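Local structure of CaaX farnesyltransferase alpha subunit Ram2 (4L9P) at residues 148-153 / 164-169; 93-98 / 129-134. The protein forms the alpha subunit of a protein farnesyltransferase, pairing with the beta subunit Ram1 in an enzyme that probably attaches isoprenoids to CaaX proteins. The protein carries 1 engineered substitution. All coordinates share one frame; numbering follows the deposited sequence.

Interaction 1 (148-153 / 164-169); sequences DFLMEM and WTYRHW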
ATOM      1  N   ASP A 148      19.209  18.530  -9.783  1.00  6.55           N
ATOM      2  CA  ASP A 148      20.332  18.229  -8.900  1.00  5.79           C
ATOM      3  C   ASP A 148      19.883  18.018  -7.451  1.00  5.65           C
ATOM      4  O   ASP A 148      20.447  17.168  -6.756  1.00  6.86           O
ATOM      5  CB  ASP A 148      21.354  19.407  -8.910  1.00  7.27           C
ATOM      6  CG  ASP A 148      22.274  19.360 -10.108  1.00  9.20           C
ATOM      7  OD1 ASP A 148      22.101  18.529 -11.006  1.00  9.29           O
ATOM      8  OD2 ASP A 148      23.185  20.191 -10.166  1.00 11.35           O
ATOM      9  N   PHE A 149      18.902  18.788  -6.985  1.00  5.75           N
ATOM     10  CA  PHE A 149      18.418  18.557  -5.635  1.00  5.26           C
ATOM     11  C   PHE A 149      17.817  17.149  -5.541  1.00  4.72           C
ATOM     12  O   PHE A 149      18.028  16.425  -4.520  1.00  4.92           O
ATOM     13  CB  PHE A 149      17.349  19.580  -5.183  1.00  6.06           C
ATOM     14  CG  PHE A 149      16.976  19.350  -3.754  1.00  5.96           C
ATOM     15  CD1 PHE A 149      17.927  19.589  -2.769  1.00  7.88           C
ATOM     16  CD2 PHE A 149      15.757  18.810  -3.410  1.00  6.86           C
ATOM     17  CE1 PHE A 149      17.673  19.255  -1.444  1.00  7.95           C
ATOM     18  CE2 PHE A 149      15.447  18.532  -2.051  1.00  7.37           C
ATOM     19  CZ  PHE A 149      16.422  18.721  -1.088  1.00  8.01           C
ATOM     20  N   LEU A 150      17.025  16.726  -6.536  1.00  4.67           N
ATOM     21  CA  LEU A 150      16.443  15.391  -6.459  1.00  4.19           C
ATOM     22  C   LEU A 150      17.596  14.364  -6.433  1.00  3.82           C
ATOM     23  O   LEU A 150      17.488  13.350  -5.691  1.00  4.10           O
ATOM     24  CB  LEU A 150      15.546  15.116  -7.662  1.00  4.52           C
ATOM     25  CG  LEU A 150      14.403  16.140  -7.739  1.00  4.70           C
ATOM     26  CD1 LEU A 150      13.493  15.716  -8.893  1.00  6.06           C
ATOM     27  CD2 LEU A 150      13.634  16.292  -6.427  1.00  5.83           C
ATOM     28  N   MET A 151      18.693  14.580  -7.160  1.00  4.44           N
ATOM     29  CA  MET A 151      19.813  13.652  -7.074  1.00  5.05           C
ATOM     30  C   MET A 151      20.537  13.687  -5.739  1.00  4.65           C
ATOM     31  O   MET A 151      21.079  12.643  -5.338  1.00  6.66           O
ATOM     32  CB  MET A 151      20.802  13.913  -8.205  1.00  5.87           C
ATOM     33  CG  MET A 151      20.179  13.600  -9.592  1.00  6.63           C
ATOM     34  SD  MET A 151      19.615  11.897  -9.770  1.00  7.91           S
ATOM     35  CE  MET A 151      21.147  11.115 -10.287  1.00 10.15           C
ATOM     36  N   GLU A 152      20.516  14.814  -5.011  1.00  5.63           N
ATOM     37  CA  GLU A 152      21.004  14.843  -3.633  0.56  6.64           C
ATOM     38  C   GLU A 152      20.187  13.888  -2.771  1.00  5.34           C
ATOM     39  O   GLU A 152      20.720  13.185  -1.885  1.00  7.01           O
ATOM     40  CB  GLU A 152      20.861  16.252  -3.041  0.56  9.38           C
ATOM     41  CG  GLU A 152      21.775  16.495  -1.856  0.56 11.78           C
ATOM     42  CD  GLU A 152      21.958  17.992  -1.478  0.56 14.50           C
ATOM     43  OE1 GLU A 152      22.580  18.276  -0.448  0.56 17.17           O
ATOM     44  OE2 GLU A 152      21.454  18.876  -2.182  0.56 14.66           O
ATOM     45  N   MET A 153      18.870  13.859  -3.009  1.00  4.42           N
ATOM     46  CA  MET A 153      18.010  12.948  -2.219  1.00  4.50           C
ATOM     47  C   MET A 153      18.307  11.512  -2.610  1.00  3.67           C
ATOM     48  O   MET A 153      18.401  10.640  -1.709  1.00  4.52           O
ATOM     49  CB  MET A 153      16.524  13.252  -2.490  1.00  6.75           C
ATOM     50  CG  MET A 153      16.067  14.636  -2.035  1.00  7.03           C
ATOM     51  SD  MET A 153      16.192  14.898  -0.227  1.00  9.28           S
ATOM     52  CE  MET A 153      15.183  13.537   0.420  1.00  9.94           C
ATOM     53  N   TRP A 164      10.630   9.845  -5.992  1.00  3.68           N
ATOM     54  CA  TRP A 164      10.297   9.429  -7.332  1.00  3.61           C
ATOM     55  C   TRP A 164       8.908   9.874  -7.754  1.00  3.34           C
ATOM     56  O   TRP A 164       8.733  10.272  -8.920  1.00  4.35           O
ATOM     57  CB  TRP A 164      10.396   7.874  -7.450  1.00  3.78           C
ATOM     58  CG  TRP A 164      11.840   7.387  -7.509  1.00  2.52           C
ATOM     59  CD1 TRP A 164      12.559   6.736  -6.497  1.00  3.55           C
ATOM     60  CD2 TRP A 164      12.732   7.552  -8.613  1.00  3.09           C
ATOM     61  NE1 TRP A 164      13.831   6.458  -6.966  1.00  3.03           N
ATOM     62  CE2 TRP A 164      13.963   6.942  -8.252  1.00  3.55           C
ATOM     63  CE3 TRP A 164      12.605   8.128  -9.908  1.00  3.81           C
ATOM     64  CZ2 TRP A 164      15.055   6.857  -9.152  1.00  3.94           C
ATOM     65  CZ3 TRP A 164      13.690   8.089 -10.769  1.00  4.94           C
ATOM     66  CH2 TRP A 164      14.927   7.455 -10.402  1.00  4.25           C
ATOM     67  N   THR A 165       7.906   9.802  -6.877  1.00  3.83           N
ATOM     68  CA  THR A 165       6.577  10.279  -7.218  1.00  3.31           C
ATOM     69  C   THR A 165       6.628  11.756  -7.586  1.00  3.47           C
ATOM     70  O   THR A 165       6.035  12.174  -8.607  1.00  4.25           O
ATOM     71  CB  THR A 165       5.609  10.030  -6.040  1.00  4.06           C
ATOM     72  OG1 THR A 165       5.457   8.593  -5.911  1.00  5.56           O
ATOM     73  CG2 THR A 165       4.251  10.675  -6.326  1.00  4.59           C
ATOM     74  N   TYR A 166       7.369  12.539  -6.787  1.00  3.62           N
ATOM     75  CA  TYR A 166       7.500  13.976  -7.151  1.00  3.50           C
ATOM     76  C   TYR A 166       8.175  14.097  -8.507  1.00  4.04           C
ATOM     77  O   TYR A 166       7.740  14.934  -9.352  1.00  4.23           O
ATOM     78  CB  TYR A 166       8.289  14.661  -6.077  1.00  3.33           C
ATOM     79  CG  TYR A 166       8.608  16.133  -6.492  1.00  3.32           C
ATOM     80  CD1 TYR A 166       7.641  17.164  -6.358  1.00  5.28           C
ATOM     81  CD2 TYR A 166       9.826  16.419  -7.107  1.00  3.88           C
ATOM     82  CE1 TYR A 166       7.942  18.456  -6.787  1.00  6.52           C
ATOM     83  CE2 TYR A 166      10.112  17.709  -7.554  1.00  5.33           C
ATOM     84  CZ  TYR A 166       9.144  18.696  -7.371  1.00  5.92           C
ATOM     85  OH  TYR A 166       9.406  20.001  -7.751  1.00  7.02           O
ATOM     86  N   ARG A 167       9.210  13.320  -8.781  1.00  3.38           N
ATOM     87  CA  ARG A 167       9.904  13.489 -10.059  1.00  3.12           C
ATOM     88  C   ARG A 167       8.995  13.091 -11.233  1.00  4.30           C
ATOM     89  O   ARG A 167       9.085  13.712 -12.304  1.00  4.65           O
ATOM     90  CB  ARG A 167      11.240  12.709 -10.070  1.00  3.87           C
ATOM     91  CG  ARG A 167      12.178  13.215 -11.222  1.00  4.99           C
ATOM     92  CD  ARG A 167      13.583  12.658 -11.124  1.00  6.33           C
ATOM     93  NE  ARG A 167      14.393  13.325 -12.134  1.00  7.71           N
ATOM     94  CZ  ARG A 167      15.703  13.505 -12.074  1.00  6.52           C
ATOM     95  NH1 ARG A 167      16.405  13.012 -11.059  1.00  7.74           N
ATOM     96  NH2 ARG A 167      16.287  14.242 -13.044  1.00  7.64           N
ATOM     97  N   HIS A 168       8.084  12.111 -11.056  1.00  3.84           N
ATOM     98  CA  HIS A 168       7.142  11.808 -12.146  1.00  4.46           C
ATOM     99  C   HIS A 168       6.246  13.037 -12.369  1.00  4.56           C
ATOM    100  O   HIS A 168       6.028  13.422 -13.544  1.00  5.07           O
ATOM    101  CB  HIS A 168       6.208  10.657 -11.684  1.00  5.74           C
ATOM    102  CG  HIS A 168       5.034  10.463 -12.579  1.00  9.44           C
ATOM    103  ND1 HIS A 168       5.097   9.624 -13.672  1.00 12.11           N
ATOM    104  CD2 HIS A 168       3.812  11.072 -12.630  1.00 10.89           C
ATOM    105  CE1 HIS A 168       3.953   9.697 -14.351  1.00 11.50           C
ATOM    106  NE2 HIS A 168       3.153  10.566 -13.747  1.00 10.75           N
ATOM    107  N   TRP A 169       5.750  13.660 -11.299  1.00  5.10           N
ATOM    108  CA  TRP A 169       4.912  14.850 -11.452  1.00  5.26           C
ATOM    109  C   TRP A 169       5.722  15.951 -12.169  1.00  5.31           C
ATOM    110  O   TRP A 169       5.169  16.658 -13.051  1.00  6.32           O
ATOM    111  CB  TRP A 169       4.433  15.333 -10.052  1.00  5.73           C
ATOM    112  CG  TRP A 169       3.751  16.653 -10.168  1.00  7.19           C
ATOM    113  CD1 TRP A 169       2.429  16.908 -10.496  1.00 10.46           C
ATOM    114  CD2 TRP A 169       4.392  17.912 -10.113  1.00  7.48           C
ATOM    115  NE1 TRP A 169       2.219  18.246 -10.608  1.00 12.04           N
ATOM    116  CE2 TRP A 169       3.402  18.903 -10.392  1.00 10.12           C
ATOM    117  CE3 TRP A 169       5.701  18.306  -9.830  1.00  7.28           C
ATOM    118  CZ2 TRP A 169       3.707  20.276 -10.417  1.00 11.75           C
ATOM    119  CZ3 TRP A 169       5.997  19.689  -9.899  1.00  8.83           C
ATOM    120  CH2 TRP A 169       4.995  20.631 -10.183  1.00 10.32           C
TER

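Interaction 2 (93-98 / 129-134); sequences YRAKIL and RQVLMS. With EDO (1,2-ethanediol), chain I.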
ATOM      1  N   TYR A  93      -1.699  24.691   5.999  1.00  9.29           N
ATOM      2  CA  TYR A  93      -1.912  26.077   6.401  1.00  9.69           C
ATOM      3  C   TYR A  93      -0.705  26.947   5.952  1.00  8.94           C
ATOM      4  O   TYR A  93      -0.894  28.056   5.453  1.00  9.64           O
ATOM      5  CB  TYR A  93      -2.100  26.097   7.909  1.00 10.95           C
ATOM      6  CG  TYR A  93      -2.314  27.461   8.489  1.00 14.56           C
ATOM      7  CD1 TYR A  93      -3.269  28.281   8.017  1.00 17.44           C
ATOM      8  CD2 TYR A  93      -1.504  27.890   9.553  1.00 16.20           C
ATOM      9  CE1 TYR A  93      -3.457  29.610   8.607  1.00 17.44           C
ATOM     10  CE2 TYR A  93      -1.656  29.120  10.140  1.00 18.18           C
ATOM     11  CZ  TYR A  93      -2.635  29.984   9.670  1.00 18.06           C
ATOM     12  OH  TYR A  93      -2.730  31.226  10.301  1.00 19.54           O
ATOM     13  N   ARG A  94       0.520  26.446   6.077  1.00  9.24           N
ATOM     14  CA  ARG A  94       1.691  27.172   5.588  1.00  8.80           C
ATOM     15  C   ARG A  94       1.545  27.526   4.120  1.00  9.55           C
ATOM     16  O   ARG A  94       1.816  28.659   3.742  1.00  9.56           O
ATOM     17  CB  ARG A  94       2.986  26.353   5.848  1.00  8.56           C
ATOM     18  CG  ARG A  94       4.228  27.039   5.347  1.00  8.48           C
ATOM     19  CD  ARG A  94       5.502  26.239   5.710  1.00  8.79           C
ATOM     20  NE  ARG A  94       6.693  26.979   5.285  1.00  8.39           N
ATOM     21  CZ  ARG A  94       7.365  27.803   6.073  1.00  8.96           C
ATOM     22  NH1 ARG A  94       6.935  28.016   7.310  1.00  9.80           N
ATOM     23  NH2 ARG A  94       8.447  28.428   5.593  1.00  9.41           N
ATOM     24  N   ALA A  95       1.137  26.555   3.276  1.00  8.60           N
ATOM     25  CA  ALA A  95       1.039  26.879   1.883  1.00 10.24           C
ATOM     26  C   ALA A  95      -0.018  27.965   1.630  1.00 11.44           C
ATOM     27  O   ALA A  95       0.187  28.837   0.773  1.00 11.88           O
ATOM     28  CB  ALA A  95       0.687  25.614   1.054  1.00 10.88           C
ATOM     29  N   LYS A  96      -1.133  27.897   2.351  1.00 12.44           N
ATOM     30  CA  LYS A  96      -2.148  28.981   2.221  1.00 13.60           C
ATOM     31  C   LYS A  96      -1.525  30.336   2.508  1.00 13.79           C
ATOM     32  O   LYS A  96      -1.742  31.284   1.734  1.00 14.90           O
ATOM     33  CB  LYS A  96      -3.282  28.755   3.199  1.00 15.33           C
ATOM     34  CG  LYS A  96      -4.196  27.614   2.843  1.00 17.95           C
ATOM     35  CD  LYS A  96      -5.316  27.582   3.918  1.00 21.17           C
ATOM     36  CE  LYS A  96      -6.368  26.532   3.628  1.00 23.04           C
ATOM     37  NZ  LYS A  96      -7.441  26.680   4.668  1.00 23.53           N
ATOM     38  N   ILE A  97      -0.738  30.434   3.577  1.00 11.16           N
ATOM     39  CA  ILE A  97      -0.136  31.732   3.946  1.00 10.91           C
ATOM     40  C   ILE A  97       0.848  32.188   2.864  1.00 12.36           C
ATOM     41  O   ILE A  97       0.833  33.336   2.450  1.00 12.63           O
ATOM     42  CB  ILE A  97       0.633  31.632   5.269  1.00 11.10           C
ATOM     43  CG1 ILE A  97      -0.307  31.244   6.417  1.00 11.63           C
ATOM     44  CG2 ILE A  97       1.335  32.985   5.553  1.00 11.34           C
ATOM     45  CD1 ILE A  97       0.407  30.790   7.687  1.00 12.61           C
ATOM     46  N   LEU A  98       1.696  31.314   2.350  1.00 11.51           N
ATOM     47  CA  LEU A  98       2.683  31.689   1.353  1.00 13.12           C
ATOM     48  C   LEU A  98       2.005  32.278   0.140  1.00 14.87           C
ATOM     49  O   LEU A  98       2.451  33.291  -0.362  1.00 14.75           O
ATOM     50  CB  LEU A  98       3.465  30.435   0.914  1.00 12.51           C
ATOM     51  CG  LEU A  98       4.389  29.873   1.985  1.00 11.68           C
ATOM     52  CD1 LEU A  98       4.833  28.445   1.536  1.00 11.70           C
ATOM     53  CD2 LEU A  98       5.616  30.763   2.134  1.00 12.16           C
ATOM     54  N   ARG A 129       6.174  20.435  -1.864  1.00  5.53           N
ATOM     55  CA  ARG A 129       7.031  20.824  -2.996  1.00  4.81           C
ATOM     56  C   ARG A 129       6.195  20.900  -4.284  1.00  5.04           C
ATOM     57  O   ARG A 129       6.344  21.839  -5.090  1.00  6.30           O
ATOM     58  CB  ARG A 129       8.194  19.841  -3.170  1.00  5.06           C
ATOM     59  CG  ARG A 129       9.288  20.431  -4.078  1.00  4.73           C
ATOM     60  CD  ARG A 129      10.437  19.424  -4.236  1.00  4.61           C
ATOM     61  NE  ARG A 129      11.646  20.112  -4.724  1.00  5.27           N
ATOM     62  CZ  ARG A 129      12.543  20.709  -3.940  1.00  3.91           C
ATOM     63  NH1 ARG A 129      12.441  20.634  -2.599  1.00  5.56           N
ATOM     64  NH2 ARG A 129      13.545  21.417  -4.516  1.00  5.47           N
ATOM     65  N   GLN A 130       5.324  19.918  -4.489  1.00  5.80           N
ATOM     66  CA  GLN A 130       4.486  19.895  -5.685  1.00  6.10           C
ATOM     67  C   GLN A 130       3.468  21.070  -5.680  1.00  5.60           C
ATOM     68  O   GLN A 130       3.251  21.738  -6.720  1.00  6.51           O
ATOM     69  CB  GLN A 130       3.711  18.574  -5.696  1.00  7.35           C
ATOM     70  CG  GLN A 130       2.741  18.443  -6.881  1.00  9.18           C
ATOM     71  CD  GLN A 130       2.060  17.049  -6.919  1.00 11.72           C
ATOM     72  OE1 GLN A 130       2.652  16.011  -6.518  1.00 11.38           O
ATOM     73  NE2 GLN A 130       0.809  17.034  -7.338  1.00 13.93           N
ATOM     74  N   VAL A 131       2.930  21.382  -4.512  1.00  4.91           N
ATOM     75  CA  VAL A 131       2.002  22.537  -4.369  1.00  6.57           C
ATOM     76  C   VAL A 131       2.728  23.818  -4.806  1.00  7.70           C
ATOM     77  O   VAL A 131       2.163  24.606  -5.562  1.00  9.41           O
ATOM     78  CB  VAL A 131       1.485  22.622  -2.895  1.00  7.07           C
ATOM     79  CG1 VAL A 131       0.722  23.938  -2.646  1.00  8.66           C
ATOM     80  CG2 VAL A 131       0.579  21.411  -2.642  1.00  7.57           C
ATOM     81  N   LEU A 132       3.950  24.019  -4.345  1.00  7.04           N
ATOM     82  CA  LEU A 132       4.671  25.227  -4.684  1.00  6.83           C
ATOM     83  C   LEU A 132       5.093  25.250  -6.128  1.00  5.80           C
ATOM     84  O   LEU A 132       4.860  26.245  -6.852  1.00  7.30           O
ATOM     85  CB  LEU A 132       5.934  25.331  -3.847  1.00  7.97           C
ATOM     86  CG  LEU A 132       5.779  25.378  -2.319  1.00  9.96           C
ATOM     87  CD1 LEU A 132       7.203  25.263  -1.677  1.00 11.03           C
ATOM     88  CD2 LEU A 132       5.062  26.617  -1.895  1.00 12.46           C
ATOM     89  N   MET A 133       5.697  24.146  -6.598  1.00  5.83           N
ATOM     90  CA  MET A 133       6.292  24.124  -7.915  1.00  6.95           C
ATOM     91  C   MET A 133       5.241  24.136  -9.040  1.00  7.99           C
ATOM     92  O   MET A 133       5.535  24.526 -10.197  1.00 10.67           O
ATOM     93  CB  MET A 133       7.113  22.832  -8.020  1.00  8.25           C
ATOM     94  CG  MET A 133       8.036  22.751  -9.273  1.00  9.63           C
ATOM     95  SD  MET A 133       9.296  24.029  -9.346  1.00 10.34           S
ATOM     96  CE  MET A 133      10.093  23.834  -7.787  1.00 10.76           C
ATOM     97  N   SER A 134       4.024  23.782  -8.706  1.00  8.69           N
ATOM     98  CA  SER A 134       2.938  23.809  -9.689  1.00 10.11           C
ATOM     99  C   SER A 134       2.510  25.237 -10.042  1.00 11.33           C
ATOM    100  O   SER A 134       1.705  25.418 -10.965  1.00 12.22           O
ATOM    101  CB  SER A 134       1.721  23.018  -9.170  1.00 12.79           C
ATOM    102  OG  SER A 134       1.123  23.680  -8.086  1.00 13.74           O
TER
HETATM  103  C1  EDO I 406      -1.408  21.345  -6.537  1.00 36.56           C
HETATM  104  O1  EDO I 406      -2.431  20.539  -5.961  1.00 36.63           O
HETATM  105  C2  EDO I 406      -0.276  20.415  -6.920  1.00 36.54           C
HETATM  106  O2  EDO I 406      -0.758  19.307  -7.687  1.00 37.31           O

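Interaction 1 (148-153 / 164-169)
Apolar contact centres on Leu150, which packs against both Tyr166 and Arg167. Leu150 CD2 meets the Tyr166 ring obliquely, 3.9 Å from Tyr166 CD2, the two side chains crossing at about a right angle. Leu150 CD1 also borders the ring but rests chiefly on the aliphatic part of Arg167, 3.7 Å from Arg167 CG, and lies over one face of the guanidinium. A branched leucine suits this place because its fork fills the angle between ring and arginine. Arg167 has CG anti to its backbone N (chi1 -163°) and runs extended to NE, which lays its methylenes beside the leucine and carries its charge past it. Helices 146-156 and 161-174 form the antiparallel hairpin of one prenyltransferase alpha-subunit repeat; the short segments run at 161° to each other, with axes 11.2 Å apart, and the gap is bridged by Leu150 and the extended Arg167. Met151 bends at chi2 and chi3, packing SD at the guanidinium edge, 3.6 Å from Arg167 NH1, without a hydrogen bond. The polar partners lie outside: salt bridges from Arg167 NH2 to Asp185 and Glu182 of helix 180-192 probably balance its charge, and Tyr166 OH is hydrogen-bonded to Glu146.

Interaction 2 (93-98 / 129-134)
Ala95 and Leu98, one helical turn apart on helix 88-100, meet Val131 and Leu132 of helix 123-133 through methyl groups alone. Ala95 CB faces Val131 CG1 at 4.1 Å, where the backbones come nearest, with 7.7 Å between Ala95 CA and Val131 CA; a small residue suits this point. Val131 turns CG1 anti to its backbone N (chi1 170°), presenting that branch to the alanine. Beside this pair, Leu98 CD1 and Leu132 CD2 approach to 3.9 Å, their longer side chains crossing obliquely. Both leucines also touch Glu108 on helix 105-118, which lies between the two helices in the chain; the contact thus joins the second helices of successive alpha-alpha repeats in the TPR-like solenoid. Farther out, Ser134 OG donates a 2.9 Å hydrogen bond to Val131 O, from above the carbonyl plane. Gln130, extended beyond CG, donates through NE2 to O2 of a 1,2-ethanediol, 2.8 Å away and fairly straight at 160°; the diol probably came from the crystallisation liquor. With no hydrogen bond crossing between the segments and little surface buried, the direct contact rests on dispersion and the hydrophobic effect, which impose little directionality.

How the interactions relate
Interactions 2 and 1 follow one another along the chain of the helical solenoid, their centres about 17 Å apart; interaction 2 joins two successive repeats, and interaction 1 lies within the next. Helix 123-133 connects them: while Val131 and Leu132 face helix 88-100, other residues of the same helix pack against both helices of interaction 1. Tyr166 OH lies 3.4 Å from Met133 CG, and Phe149 CD2 lies 3.6 Å from Arg129 NH2. Glu146 OE2 is hydrogen-bonded to Tyr166 OH and salt-bridged to Arg129 NE. Interaction 1 is the more central, with the Tyr166 side chain about 12 Å from the bound farnesyl-bearing phosphonate FII, too far for direct contact, and Thr165 OG1 is hydrogen-bonded to Ser308 OG of the beta subunit Ram1.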